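Local coordinates for uncharacterized conserved protein YiiM (Geobacillus stearothermophilus, PDB 5YHH) that probably confers resistance to hydroxylaminopurine as a MOSC-domain oxidoreductase, with a putative molybdenum cofactor-binding catalytic site, at residues M7-N13 and E91-G97; E61-A67 and G148-V153; A86-G90 and L128-H132. All blocks are in the same frame, centred on the assembly; numbering follows the deposited sequence.

Interaction 1. Residues M7-N13 and E91-G97; sequences MQIVSIN and ENWTLLG
An antiparallel strand pair with a classic beta bulge joins the N-terminal strand to strand 93-96 in the main sheet of the MOSC fold. The short strand axes approach to 4.5 Å at 140°. Gln8 faces Leu96 as a hydrogen-bonded pair (Gln8 N to Leu96 O 3.0 Å, Leu96 N to Gln8 O 2.9 Å), and Ile9 faces Leu95 as a non-hydrogen-bonded one. At the bulge, Val10 (phi/psi -78/-24) and Ser11 both face Thr94: Val10 N lies 2.8 Å from Thr94 O, Ser11 N gives the same oxygen a weak bond of 3.4 Å, and Thr94 N binds Ser11 O at 2.9 Å. Beyond it Ile12 pairs with Trp93, and Asn13 N reaches Asn92 O at 2.8 Å.

Ile9, Ile12, Trp93 and Leu95 share one face. Ile9 (m, t) sets CD1 3.5 Å from the centroid of the Trp93 six-membered ring, over the ring face (CH-pi; Trp93 chi1 -72°). Gln8, Ser11, Thr94 and Leu96 point to the other face. Near Ser11, Asn13 ND2 donates to Thr94 OG1 (2.9 Å) and Glu91 O (3.1 Å), Ser11 OG donates to Asn13 OD1 (2.7 Å), and Thr94 OG1 to Glu91 OE2 (2.6 Å). Aliphatics and an indole thus exclude water on one face; at this end of the other, buried amide, hydroxyl and carboxylate groups pair mutually, and the Glu91 carboxylate also accepts from Gly87 N and Phe89 N.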
loop_
_atom_site.group_PDB
_atom_site.type_symbol
_atom_site.label_atom_id
_atom_site.label_comp_id
_atom_site.label_asym_id
_atom_site.label_seq_id
_atom_site.Cartn_x
_atom_site.Cartn_y
_atom_site.Cartn_z
ATOM N N MET A 7 -10.175 0.524 13.202
ATOM C CA MET A 7 -9.562 0.335 11.903
ATOM C C MET A 7 -10.306 1.291 10.975
ATOM O O MET A 7 -11.526 1.114 10.747
ATOM C CB MET A 7 -9.753 -1.106 11.447
ATOM C CG MET A 7 -8.914 -2.125 12.219
ATOM S SD MET A 7 -9.560 -3.827 12.084
ATOM C CE MET A 7 -10.404 -3.843 10.494
ATOM N N GLN A 8 -9.594 2.302 10.466
ATOM C CA GLN A 8 -10.209 3.290 9.606
ATOM C C GLN A 8 -9.264 3.953 8.637
ATOM O O GLN A 8 -8.053 3.825 8.765
ATOM C CB GLN A 8 -10.897 4.364 10.456
ATOM C CG GLN A 8 -9.992 5.046 11.399
ATOM C CD GLN A 8 -10.675 6.146 12.158
ATOM O OE1 GLN A 8 -10.743 7.282 11.689
ATOM N NE2 GLN A 8 -11.157 5.830 13.355
ATOM N N ILE A 9 -9.843 4.685 7.689
ATOM C CA ILE A 9 -9.130 5.620 6.819
ATOM C C ILE A 9 -9.145 6.950 7.547
ATOM O O ILE A 9 -10.157 7.638 7.557
ATOM C CB ILE A 9 -9.833 5.761 5.411
ATOM C CG1 ILE A 9 -9.991 4.396 4.761
ATOM C CG2 ILE A 9 -9.050 6.699 4.484
ATOM C CD1 ILE A 9 -10.985 4.333 3.503
ATOM N N VAL A 10 -8.037 7.343 8.178
ATOM C CA VAL A 10 -8.067 8.612 8.914
ATOM C C VAL A 10 -7.941 9.785 7.969
ATOM O O VAL A 10 -8.479 10.847 8.253
ATOM C CB VAL A 10 -7.057 8.764 10.086
ATOM C CG1 VAL A 10 -7.584 8.090 11.339
ATOM C CG2 VAL A 10 -5.637 8.356 9.705
ATOM N N SER A 11 -7.350 9.572 6.796
ATOM C CA SER A 11 -7.226 10.641 5.830
ATOM C C SER A 11 -7.257 10.109 4.434
ATOM O O SER A 11 -6.687 9.066 4.147
ATOM C CB SER A 11 -5.940 11.463 6.059
ATOM O OG SER A 11 -5.945 12.628 5.246
ATOM N N ILE A 12 -7.981 10.813 3.577
ATOM C CA ILE A 12 -7.989 10.542 2.162
ATOM C C ILE A 12 -7.234 11.708 1.577
ATOM O O ILE A 12 -7.583 12.856 1.829
ATOM C CB ILE A 12 -9.413 10.516 1.554
ATOM C CG1 ILE A 12 -10.309 9.450 2.214
ATOM C CG2 ILE A 12 -9.356 10.310 0.054
ATOM C CD1 ILE A 12 -11.844 9.684 1.860
ATOM N N ASN A 13 -6.214 11.403 0.794
ATOM C CA ASN A 13 -5.316 12.393 0.252
ATOM C C ASN A 13 -5.390 12.388 -1.263
ATOM O O ASN A 13 -5.332 11.327 -1.855
ATOM C CB ASN A 13 -3.900 12.082 0.736
ATOM C CG ASN A 13 -3.861 11.786 2.240
ATOM O OD1 ASN A 13 -4.351 12.582 3.037
ATOM N ND2 ASN A 13 -3.315 10.639 2.626
ATOM N N GLU A 91 0.484 8.455 0.039
ATOM C CA GLU A 91 -0.609 7.479 0.083
ATOM C C GLU A 91 -1.975 8.116 -0.241
ATOM O O GLU A 91 -2.235 9.245 0.136
ATOM C CB GLU A 91 -0.630 6.737 1.432
ATOM C CG GLU A 91 -1.066 7.560 2.675
ATOM C CD GLU A 91 -0.102 8.537 3.224
ATOM O OE1 GLU A 91 0.994 8.760 2.629
ATOM O OE2 GLU A 91 -0.428 9.077 4.335
ATOM N N ASN A 92 -2.832 7.406 -0.966
ATOM C CA ASN A 92 -4.243 7.818 -1.114
ATOM C C ASN A 92 -4.974 7.776 0.209
ATOM O O ASN A 92 -5.769 8.689 0.534
ATOM C CB ASN A 92 -4.977 6.906 -2.109
ATOM C CG ASN A 92 -4.316 6.848 -3.449
ATOM O OD1 ASN A 92 -3.480 5.965 -3.732
ATOM N ND2 ASN A 92 -4.638 7.819 -4.289
ATOM N N TRP A 93 -4.714 6.719 0.985
ATOM C CA TRP A 93 -5.422 6.435 2.231
ATOM C C TRP A 93 -4.391 6.299 3.359
ATOM O O TRP A 93 -3.529 5.419 3.319
ATOM C CB TRP A 93 -6.168 5.107 2.129
ATOM C CG TRP A 93 -7.377 5.065 1.255
ATOM C CD1 TRP A 93 -7.830 6.030 0.398
ATOM C CD2 TRP A 93 -8.242 3.939 1.091
ATOM N NE1 TRP A 93 -8.953 5.569 -0.278
ATOM C CE2 TRP A 93 -9.229 4.297 0.152
ATOM C CE3 TRP A 93 -8.291 2.674 1.679
ATOM C CZ2 TRP A 93 -10.256 3.417 -0.227
ATOM C CZ3 TRP A 93 -9.283 1.815 1.324
ATOM C CH2 TRP A 93 -10.269 2.185 0.370
ATOM N N THR A 94 -4.476 7.208 4.325
ATOM C CA THR A 94 -3.742 7.100 5.555
ATOM C C THR A 94 -4.595 6.284 6.495
ATOM O O THR A 94 -5.738 6.635 6.786
ATOM C CB THR A 94 -3.485 8.473 6.172
ATOM O OG1 THR A 94 -2.861 9.301 5.196
ATOM C CG2 THR A 94 -2.581 8.312 7.401
ATOM N N LEU A 95 -4.034 5.187 6.986
ATOM C CA LEU A 95 -4.808 4.248 7.759
ATOM C C LEU A 95 -4.520 4.354 9.230
ATOM O O LEU A 95 -3.482 4.881 9.657
ATOM C CB LEU A 95 -4.503 2.836 7.283
ATOM C CG LEU A 95 -4.825 2.451 5.838
ATOM C CD1 LEU A 95 -4.709 0.909 5.649
ATOM C CD2 LEU A 95 -6.192 2.954 5.406
ATOM N N LEU A 96 -5.479 3.881 10.015
ATOM C CA LEU A 96 -5.289 3.659 11.451
ATOM C C LEU A 96 -5.766 2.236 11.794
ATOM O O LEU A 96 -6.804 1.781 11.291
ATOM C CB LEU A 96 -6.061 4.711 12.253
ATOM C CG LEU A 96 -5.923 4.638 13.755
ATOM C CD1 LEU A 96 -4.494 5.128 14.187
ATOM C CD2 LEU A 96 -7.039 5.496 14.404
ATOM N N GLY A 97 -5.000 1.529 12.625
ATOM C CA GLY A 97 -5.350 0.182 13.070
ATOM C C GLY A 97 -5.015 -0.977 12.150
ATOM O O GLY A 97 -5.427 -2.106 12.417
#

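Interaction 2. Residues E61-A67 and G148-V153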
loop_
_atom_site.group_PDB
_atom_site.type_symbol
_atom_site.label_atom_id
_atom_site.label_comp_id
_atom_site.label_asym_id
_atom_site.label_seq_id
_atom_site.Cartn_x
_atom_site.Cartn_y
_atom_site.Cartn_z
ATOM N N GLU A 61 -5.066 -1.425 -12.255
ATOM C CA GLU A 61 -6.066 -2.025 -11.387
ATOM C C GLU A 61 -5.495 -2.568 -10.051
ATOM O O GLU A 61 -6.087 -2.336 -8.983
ATOM C CB GLU A 61 -6.750 -3.169 -12.112
ATOM C CG GLU A 61 -8.237 -3.087 -12.093
ATOM C CD GLU A 61 -8.856 -3.812 -13.270
ATOM O OE1 GLU A 61 -8.124 -4.058 -14.264
ATOM O OE2 GLU A 61 -10.071 -4.132 -13.203
ATOM N N ASP A 62 -4.375 -3.285 -10.133
ATOM C CA ASP A 62 -3.708 -3.904 -8.963
ATOM C C ASP A 62 -3.242 -2.848 -7.941
ATOM O O ASP A 62 -3.161 -3.112 -6.715
ATOM C CB ASP A 62 -2.480 -4.723 -9.402
ATOM C CG ASP A 62 -2.828 -6.051 -10.096
ATOM O OD1 ASP A 62 -3.884 -6.658 -9.825
ATOM O OD2 ASP A 62 -1.982 -6.513 -10.902
ATOM N N LYS A 63 -2.856 -1.687 -8.466
ATOM C CA LYS A 63 -2.313 -0.618 -7.664
ATOM C C LYS A 63 -3.284 0.568 -7.604
ATOM O O LYS A 63 -2.874 1.727 -7.608
ATOM C CB LYS A 63 -0.950 -0.205 -8.226
ATOM C CG LYS A 63 0.150 -1.300 -8.082
ATOM C CD LYS A 63 1.596 -0.783 -8.290
ATOM C CE LYS A 63 1.827 -0.123 -9.649
ATOM N NZ LYS A 63 2.254 -1.090 -10.718
ATOM N N ALA A 64 -4.574 0.278 -7.504
ATOM C CA ALA A 64 -5.597 1.324 -7.570
ATOM C C ALA A 64 -5.510 2.315 -6.386
ATOM O O ALA A 64 -5.665 3.515 -6.584
ATOM C CB ALA A 64 -6.950 0.708 -7.601
ATOM N N ILE A 65 -5.289 1.798 -5.171
ATOM C CA ILE A 65 -5.248 2.618 -3.947
ATOM C C ILE A 65 -3.956 2.280 -3.191
ATOM O O ILE A 65 -3.734 1.134 -2.809
ATOM C CB ILE A 65 -6.466 2.362 -3.047
ATOM C CG1 ILE A 65 -7.788 2.684 -3.794
ATOM C CG2 ILE A 65 -6.374 3.201 -1.762
ATOM C CD1 ILE A 65 -8.988 2.047 -3.136
ATOM N N CYS A 66 -3.106 3.273 -2.983
ATOM C CA CYS A 66 -1.938 3.120 -2.104
ATOM C C CYS A 66 -2.286 3.528 -0.644
ATOM O O CYS A 66 -2.834 4.605 -0.418
ATOM C CB CYS A 66 -0.776 3.971 -2.679
ATOM S SG CYS A 66 0.709 3.880 -1.674
ATOM N N ALA A 67 -2.010 2.652 0.320
ATOM C CA ALA A 67 -2.354 2.855 1.742
ATOM C C ALA A 67 -1.115 2.826 2.608
ATOM O O ALA A 67 -0.173 2.056 2.334
ATOM C CB ALA A 67 -3.323 1.772 2.211
ATOM N N GLY A 148 3.700 0.038 3.934
ATOM C CA GLY A 148 2.316 0.073 3.427
ATOM C C GLY A 148 2.081 -0.911 2.277
ATOM O O GLY A 148 2.871 -1.816 2.040
ATOM N N PHE A 149 0.965 -0.746 1.575
ATOM C CA PHE A 149 0.457 -1.793 0.663
ATOM C C PHE A 149 -0.618 -1.196 -0.243
ATOM O O PHE A 149 -1.144 -0.098 0.013
ATOM C CB PHE A 149 -0.101 -3.008 1.437
ATOM C CG PHE A 149 -0.887 -2.617 2.707
ATOM C CD1 PHE A 149 -2.192 -2.214 2.623
ATOM C CD2 PHE A 149 -0.267 -2.575 3.929
ATOM C CE1 PHE A 149 -2.902 -1.829 3.765
ATOM C CE2 PHE A 149 -0.977 -2.181 5.099
ATOM C CZ PHE A 149 -2.286 -1.809 4.993
ATOM N N TYR A 150 -0.956 -1.923 -1.297
ATOM C CA TYR A 150 -1.969 -1.456 -2.204
ATOM C C TYR A 150 -3.231 -2.307 -2.073
ATOM O O TYR A 150 -3.158 -3.483 -1.722
ATOM C CB TYR A 150 -1.477 -1.610 -3.645
ATOM C CG TYR A 150 -0.475 -0.604 -4.094
ATOM C CD1 TYR A 150 0.888 -0.861 -3.983
ATOM C CD2 TYR A 150 -0.881 0.571 -4.714
ATOM C CE1 TYR A 150 1.823 0.040 -4.455
ATOM C CE2 TYR A 150 0.047 1.480 -5.191
ATOM C CZ TYR A 150 1.380 1.220 -5.033
ATOM O OH TYR A 150 2.277 2.113 -5.489
ATOM N N PHE A 151 -4.345 -1.702 -2.475
ATOM C CA PHE A 151 -5.603 -2.394 -2.735
ATOM C C PHE A 151 -6.007 -2.257 -4.199
ATOM O O PHE A 151 -5.795 -1.212 -4.840
ATOM C CB PHE A 151 -6.760 -1.734 -1.969
ATOM C CG PHE A 151 -6.630 -1.727 -0.477
ATOM C CD1 PHE A 151 -7.075 -2.796 0.283
ATOM C CD2 PHE A 151 -6.152 -0.599 0.180
ATOM C CE1 PHE A 151 -7.004 -2.757 1.684
ATOM C CE2 PHE A 151 -6.085 -0.551 1.563
ATOM C CZ PHE A 151 -6.503 -1.629 2.316
ATOM N N ARG A 152 -6.660 -3.300 -4.700
ATOM C CA ARG A 152 -7.489 -3.220 -5.901
ATOM C C ARG A 152 -8.932 -2.953 -5.461
ATOM O O ARG A 152 -9.322 -3.245 -4.316
ATOM C CB ARG A 152 -7.389 -4.520 -6.722
ATOM C CG ARG A 152 -7.948 -5.781 -6.038
ATOM C CD ARG A 152 -8.050 -6.953 -7.047
ATOM N NE ARG A 152 -6.718 -7.305 -7.557
ATOM C CZ ARG A 152 -5.825 -8.068 -6.924
ATOM N NH1 ARG A 152 -6.119 -8.648 -5.771
ATOM N NH2 ARG A 152 -4.650 -8.296 -7.479
ATOM N N VAL A 153 -9.727 -2.388 -6.359
ATOM C CA VAL A 153 -11.110 -2.102 -6.061
ATOM C C VAL A 153 -11.984 -3.190 -6.672
ATOM O O VAL A 153 -12.024 -3.338 -7.909
ATOM C CB VAL A 153 -11.492 -0.730 -6.604
ATOM C CG1 VAL A 153 -12.996 -0.499 -6.418
ATOM C CG2 VAL A 153 -10.603 0.354 -5.921
HETATM O O HOH W 1 -8.774 -2.016 -8.979
#
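The ring of Tyr150 is sandwiched between two side chains of the facing segment. Lys63 CG lies over one ring face, 3.9 Å from the centroid, so the aliphatic part of a long, exposed side chain makes a CH-pi contact. On the other side Cys66 SG sits obliquely, 4.6 Å from the same centroid.

Beneath this, strands 65-67 and 149-153 pair antiparallel. Ile65 and Phe151 bond both ways (Ile65 N to Phe151 O 3.1 Å, Phe151 N to Ile65 O 2.9 Å), as do Ala67 and Phe149. Small Ala67 lets its CB touch both aromatics, 3.9 Å from Phe149 CE1 and 3.7 Å from Phe151 CE2. A CB on Gly148 would clash with Ala67 O. Where the type I turn Glu61-Ala64 enters the strand, Ala64 and Ile65 both face Phe151 in a classic bulge, and a water bridges Glu61 O (2.7 Å) and Val153 N (2.8 Å).

Asp62 OD1 and Arg152 NH2 form a 3.0 Å salt bridge, and both residues also hold the C-terminal helical region: Arg152 NH1 binds Ala202 O and Asp62 OD2 binds Ala205 N, where helix 205-213 begins. Within the sheet, strand 149-153 lies between strands 65-69 and 114-121.

Interaction 3. Residues A86-G90 and L128-H132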
loop_
_atom_site.group_PDB
_atom_site.type_symbol
_atom_site.label_atom_id
_atom_site.label_comp_id
_atom_site.label_asym_id
_atom_site.label_seq_id
_atom_site.Cartn_x
_atom_site.Cartn_y
_atom_site.Cartn_z
ATOM N N ALA A 86 -0.419 13.004 7.437
ATOM C CA ALA A 86 -1.137 12.343 6.390
ATOM C C ALA A 86 -0.707 12.845 5.014
ATOM O O ALA A 86 -0.611 14.041 4.761
ATOM C CB ALA A 86 -2.690 12.519 6.634
ATOM N N GLY A 87 -0.396 11.911 4.127
ATOM C CA GLY A 87 0.045 12.245 2.765
ATOM C C GLY A 87 1.564 12.180 2.599
ATOM O O GLY A 87 2.104 12.207 1.488
ATOM N N ALA A 88 2.258 12.041 3.712
ATOM C CA ALA A 88 3.715 12.101 3.721
ATOM C C ALA A 88 4.347 10.992 2.860
ATOM O O ALA A 88 5.445 11.182 2.315
ATOM C CB ALA A 88 4.219 12.056 5.191
ATOM N N PHE A 89 3.684 9.834 2.737
ATOM C CA PHE A 89 4.215 8.735 1.888
ATOM C C PHE A 89 3.566 8.609 0.535
ATOM O O PHE A 89 3.755 7.614 -0.192
ATOM C CB PHE A 89 4.257 7.400 2.651
ATOM C CG PHE A 89 5.393 7.361 3.662
ATOM C CD1 PHE A 89 5.501 8.327 4.628
ATOM C CD2 PHE A 89 6.388 6.409 3.580
ATOM C CE1 PHE A 89 6.608 8.341 5.494
ATOM C CE2 PHE A 89 7.466 6.426 4.472
ATOM C CZ PHE A 89 7.562 7.381 5.402
ATOM N N GLY A 90 2.886 9.683 0.145
ATOM C CA GLY A 90 2.197 9.746 -1.126
ATOM C C GLY A 90 0.982 8.856 -1.134
ATOM O O GLY A 90 0.470 8.554 -2.189
ATOM N N LEU A 128 9.816 9.332 -3.310
ATOM C CA LEU A 128 9.666 9.553 -1.857
ATOM C C LEU A 128 10.935 10.176 -1.230
ATOM O O LEU A 128 10.872 11.122 -0.414
ATOM C CB LEU A 128 9.239 8.216 -1.249
ATOM C CG LEU A 128 8.719 8.123 0.162
ATOM C CD1 LEU A 128 7.449 8.981 0.303
ATOM C CD2 LEU A 128 8.534 6.620 0.470
ATOM N N ALA A 129 12.104 9.693 -1.656
ATOM C CA ALA A 129 13.370 10.246 -1.268
ATOM C C ALA A 129 13.492 11.725 -1.671
ATOM O O ALA A 129 13.965 12.568 -0.860
ATOM C CB ALA A 129 14.589 9.386 -1.885
ATOM N N PHE A 130 13.069 12.049 -2.891
ATOM C CA PHE A 130 13.085 13.435 -3.357
ATOM C C PHE A 130 12.068 14.304 -2.606
ATOM O O PHE A 130 12.374 15.447 -2.241
ATOM C CB PHE A 130 12.884 13.525 -4.875
ATOM C CG PHE A 130 14.156 13.307 -5.640
ATOM C CD1 PHE A 130 15.065 14.337 -5.776
ATOM C CD2 PHE A 130 14.476 12.062 -6.136
ATOM C CE1 PHE A 130 16.273 14.144 -6.411
ATOM C CE2 PHE A 130 15.670 11.854 -6.809
ATOM C CZ PHE A 130 16.573 12.892 -6.940
ATOM N N LYS A 131 10.894 13.760 -2.328
ATOM C CA LYS A 131 9.884 14.514 -1.574
ATOM C C LYS A 131 10.416 15.055 -0.253
ATOM O O LYS A 131 10.195 16.220 0.093
ATOM C CB LYS A 131 8.663 13.637 -1.315
ATOM C CG LYS A 131 7.440 14.340 -0.662
ATOM C CD LYS A 131 6.314 13.346 -0.586
ATOM C CE LYS A 131 5.167 13.812 0.302
ATOM N NZ LYS A 131 4.641 15.145 -0.093
ATOM N N HIS A 132 11.092 14.196 0.494
ATOM C CA HIS A 132 11.580 14.541 1.829
ATOM C C HIS A 132 13.043 14.956 1.835
ATOM O O HIS A 132 13.600 15.355 2.878
ATOM C CB HIS A 132 11.323 13.360 2.758
ATOM C CG HIS A 132 9.872 13.071 2.940
ATOM N ND1 HIS A 132 9.021 13.935 3.591
ATOM C CD2 HIS A 132 9.095 12.071 2.456
ATOM C CE1 HIS A 132 7.785 13.455 3.550
ATOM N NE2 HIS A 132 7.807 12.313 2.888
HETATM O O HOH W 2 2.037 14.963 0.189
#
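Leu128 lays its branched side chain against Phe89: its CD2 is 3.8 Å from Phe89 CD2, while Leu128 CD1 lies 3.6 Å from both Phe89 CA and Ala88 O. One leucine thus covers ring and backbone of a tight loop. That loop is a type I turn from Gly87 to Gly90, closed by Gly90 N to Gly87 O at 3.0 Å. Both glycines have positive phi, and at Gly87 a CB would be jammed against the preceding carbonyl.

Three residues spaced i, i+3, i+4 on one side of the helix, Leu128, Lys131 and His132, face the turn. His132 NE2 donates to Ala88 O at 2.7 Å with an angle of 162°, near the imidazole plane. This is the single direct hydrogen bond between the segments, and it requires a proton on NE2. Lys131 suits the partly exposed edge of the contact because its extended chain (t, t, t, then p) passes CE 3.3 Å from Ala88 O and carries the charge onward: NZ makes a salt bridge with Asp32 and binds a water (2.6 Å) that donates to Gly87 O (3.0 Å).

Leu128 N also bonds to the cysteinesulfonic acid at Cys125, just before this helix. Ile141 of helix 137-144 touches both Phe89 and Leu128, Phe89 stacks on Tyr68 and meets Trp76 of helix 71-80, and the turn itself leads from that helix towards strand 93-96.

Interactions 1 and 2 are successive parts of one sheet, their centres about 12 Å apart, because strands 93-96 and 65-69 are neighbours: Asn92 OD1 lies 2.8 Å from Cys66 N, Trp93 N 3.2 Å from Cys66 O, and Trp93 CZ2 packs 3.5 Å from Ile65 CD1. Interaction 3, centred about 15 Å from interaction 1, continues directly into it. Ala86 CB rests 3.5 Å from both Ser11 CB and Thr94 OG1. Interactions 2 and 3 do not touch, their centres about 17 Å and their nearest atoms about 5 Å apart. The oxidised Cys125 adjoins interaction 3; in MOSC proteins a cysteine is the probable molybdenum ligand, consistent with a putative cofactor site nearby.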